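Local coordinates for protein 2-hydroxyhepta-2,4-diene-1,7-dioate isomerase (Corynebacterium glutamicum, PDB 4DBF) that probably acts as a magnesium-dependent lyase and isomerase of the FAH family, with oxaloacetate decarboxylase activity ascribed to it, at residues P107-T115 against W180-G190. Sequence-based numbering, arbitrary orientation.
Sequences PTLFLKPPT and WARAKGIDTFG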
# COMPACT_ATOMS: atom_id res chain seq x y z
N PRO A 107 17.60 10.37 0.69
CA PRO A 107 16.16 10.23 0.57
C PRO A 107 15.72 8.78 0.58
O PRO A 107 16.41 7.96 0.09
CB PRO A 107 15.87 10.86 -0.77
CG PRO A 107 16.90 11.91 -0.90
CD PRO A 107 18.12 11.25 -0.35
N THR A 108 14.58 8.50 1.15
CA THR A 108 14.11 7.16 1.28
C THR A 108 12.63 7.10 0.93
O THR A 108 11.93 8.00 1.21
CB THR A 108 14.33 6.67 2.72
OG1 THR A 108 14.15 5.27 2.80
CG2 THR A 108 13.42 7.37 3.66
N LEU A 109 12.22 6.01 0.35
CA LEU A 109 10.87 5.78 -0.05
C LEU A 109 10.08 5.13 1.07
O LEU A 109 10.59 4.35 1.77
CB LEU A 109 10.91 4.88 -1.26
CG LEU A 109 9.73 4.36 -2.01
CD1 LEU A 109 10.19 3.86 -3.36
CD2 LEU A 109 9.13 3.23 -1.22
N PHE A 110 8.82 5.48 1.21
CA PHE A 110 7.93 4.73 2.07
C PHE A 110 6.50 4.74 1.53
O PHE A 110 6.20 5.41 0.57
CB PHE A 110 8.03 5.19 3.53
CG PHE A 110 7.52 6.56 3.77
CD1 PHE A 110 8.29 7.63 3.56
CD2 PHE A 110 6.27 6.75 4.24
CE1 PHE A 110 7.83 8.88 3.76
CE2 PHE A 110 5.79 8.00 4.44
CZ PHE A 110 6.57 9.07 4.20
N LEU A 111 5.65 3.96 2.16
CA LEU A 111 4.28 3.83 1.71
C LEU A 111 3.29 4.36 2.72
O LEU A 111 3.48 4.16 3.86
CB LEU A 111 3.96 2.38 1.42
CG LEU A 111 4.83 1.69 0.37
CD1 LEU A 111 4.63 0.21 0.31
CD2 LEU A 111 4.62 2.31 -0.96
N LYS A 112 2.23 5.00 2.25
CA LYS A 112 1.04 5.25 3.04
C LYS A 112 -0.07 4.40 2.43
O LYS A 112 -0.16 4.32 1.26
CB LYS A 112 0.63 6.72 3.04
CG LYS A 112 1.51 7.66 3.82
CD LYS A 112 1.22 9.12 3.54
CE LYS A 112 0.21 9.75 4.47
NZ LYS A 112 0.73 10.13 5.78
N PRO A 113 -0.88 3.75 3.25
CA PRO A 113 -1.92 2.88 2.77
C PRO A 113 -3.08 3.71 2.23
O PRO A 113 -3.26 4.79 2.71
CB PRO A 113 -2.34 2.16 4.02
CG PRO A 113 -2.20 3.17 5.06
CD PRO A 113 -0.99 3.95 4.70
N PRO A 114 -3.82 3.18 1.27
CA PRO A 114 -4.96 3.88 0.67
C PRO A 114 -6.03 4.33 1.66
O PRO A 114 -6.71 5.30 1.49
CB PRO A 114 -5.55 2.85 -0.28
CG PRO A 114 -4.44 1.95 -0.58
CD PRO A 114 -3.59 1.89 0.64
N THR A 115 -6.12 3.57 2.72
CA THR A 115 -6.99 3.85 3.81
C THR A 115 -6.64 5.11 4.60
O THR A 115 -7.42 5.59 5.33
CB THR A 115 -7.08 2.64 4.75
OG1 THR A 115 -5.81 2.08 4.94
CG2 THR A 115 -7.95 1.63 4.14
N TRP A 180 8.14 3.93 9.73
CA TRP A 180 7.23 5.00 9.78
C TRP A 180 5.80 4.61 9.36
O TRP A 180 4.90 5.43 9.48
CB TRP A 180 7.68 6.14 8.88
CG TRP A 180 9.03 6.74 9.20
CD1 TRP A 180 9.75 6.65 10.38
CD2 TRP A 180 9.83 7.51 8.29
NE1 TRP A 180 10.95 7.32 10.25
CE2 TRP A 180 11.00 7.89 8.99
CE3 TRP A 180 9.64 7.95 6.97
CZ2 TRP A 180 12.02 8.60 8.38
CZ3 TRP A 180 10.67 8.70 6.35
CH2 TRP A 180 11.84 9.03 7.07
N ALA A 181 5.63 3.40 8.84
CA ALA A 181 4.32 2.99 8.29
C ALA A 181 3.12 3.30 9.20
O ALA A 181 2.20 3.94 8.78
CB ALA A 181 4.32 1.50 7.95
N ARG A 182 3.16 2.88 10.45
CA ARG A 182 2.03 3.19 11.36
C ARG A 182 1.84 4.67 11.67
O ARG A 182 0.72 5.22 11.54
CB ARG A 182 2.16 2.34 12.67
CG ARG A 182 0.94 2.47 13.57
CD ARG A 182 1.00 1.37 14.66
NE ARG A 182 2.13 1.58 15.60
CZ ARG A 182 2.01 1.61 16.94
NH1 ARG A 182 0.82 1.47 17.51
NH2 ARG A 182 3.08 1.75 17.72
N ALA A 183 2.92 5.35 11.98
CA ALA A 183 2.88 6.78 12.32
C ALA A 183 2.26 7.61 11.20
O ALA A 183 1.73 8.70 11.47
CB ALA A 183 4.32 7.33 12.51
N LYS A 184 2.42 7.16 9.93
CA LYS A 184 1.97 7.98 8.81
C LYS A 184 0.75 7.37 8.12
O LYS A 184 0.28 7.90 7.13
CB LYS A 184 3.12 8.12 7.82
CG LYS A 184 4.32 8.97 8.39
CD LYS A 184 5.37 9.15 7.35
CE LYS A 184 6.42 10.24 7.81
NZ LYS A 184 6.12 11.60 7.23
N GLY A 185 0.32 6.22 8.62
CA GLY A 185 -0.60 5.33 7.89
C GLY A 185 -1.93 5.14 8.62
O GLY A 185 -2.81 4.43 8.13
N ILE A 186 -2.10 5.84 9.75
CA ILE A 186 -3.39 5.82 10.51
C ILE A 186 -4.50 6.40 9.58
O ILE A 186 -4.24 7.34 8.81
CB ILE A 186 -3.22 6.60 11.82
CG1 ILE A 186 -2.40 5.71 12.79
CG2 ILE A 186 -4.57 6.91 12.52
CD1 ILE A 186 -1.67 6.47 13.96
N ASP A 187 -5.69 5.83 9.59
CA ASP A 187 -6.80 6.35 8.83
C ASP A 187 -6.86 7.90 8.96
O ASP A 187 -6.73 8.41 10.01
CB ASP A 187 -8.13 5.77 9.31
CG ASP A 187 -8.35 4.33 8.95
OD1 ASP A 187 -7.54 3.68 8.36
OD2 ASP A 187 -9.40 3.83 9.34
N THR A 188 -7.08 8.58 7.86
CA THR A 188 -7.18 10.03 7.72
C THR A 188 -5.83 10.81 7.75
O THR A 188 -5.83 12.03 7.57
CB THR A 188 -8.20 10.78 8.67
OG1 THR A 188 -7.61 10.87 9.97
CG2 THR A 188 -9.63 10.10 8.69
N PHE A 189 -4.71 10.07 7.88
CA PHE A 189 -3.43 10.75 7.97
C PHE A 189 -2.87 11.11 6.57
O PHE A 189 -1.72 11.54 6.47
CB PHE A 189 -2.43 9.86 8.72
CG PHE A 189 -2.50 10.04 10.18
CD1 PHE A 189 -3.71 10.45 10.76
CD2 PHE A 189 -1.34 9.91 10.96
CE1 PHE A 189 -3.77 10.67 12.15
CE2 PHE A 189 -1.39 10.11 12.34
CZ PHE A 189 -2.61 10.47 12.96
N GLY A 190 -3.68 10.96 5.51
CA GLY A 190 -3.26 11.45 4.18
C GLY A 190 -4.32 12.32 3.49
O GLY A 190 -4.74 11.98 2.37
O HOH W 1 2.03 4.92 6.20
O HOH W 2 -5.19 3.82 7.10
O HOH W 3 -9.00 8.10 5.58
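Lys112 sends its ammonium group between two backbone carbonyls of segment 180-190. Lys112 NZ donates to Lys184 O at 2.6 Å, in the carbonyl plane and on a lone pair (C=O...N 136°). A second bond runs from Lys112 NZ to Phe189 O at 2.9 Å, here with the donor 50° out of the carbonyl plane. Bends at its last two torsions turn the chain end into this position, where a salt bridge from NZ to Asp167 adds a carboxylate as third partner. Asp167 belongs to the magnesium site with Glu136 and Glu138, and Lys184 NZ hydrogen-bonds both Asp167 and Ser169. Lys112 and Lys184 thus form a second shell beside the magnesium site in the FAH-family domain, one from strand 108-112 and the other from the short helix 181-185; their ammonium groups meet the carboxylate of Asp167, one on each oxygen.

At the start of segment 180-190, Trp180 makes a T-shaped pair with Phe110, its edge toward the Phe110 face and the planes at 82°. Trp180 CE3 lies 3.7 Å from Phe110 CD1, offset toward the rim of the ring. Phe110 CG sits between its backbone N and carbonyl carbon, which turns a ring face to the indole edge. The Pro113 ring lies against Gly185, with Pro113 CG 3.4 Å from Gly185 O, while one water links Thr115 OG1, Gly185 O and Asp187 OD1. Asp187 OD2 instead reaches Lys148 and Thr247 of the second subunit.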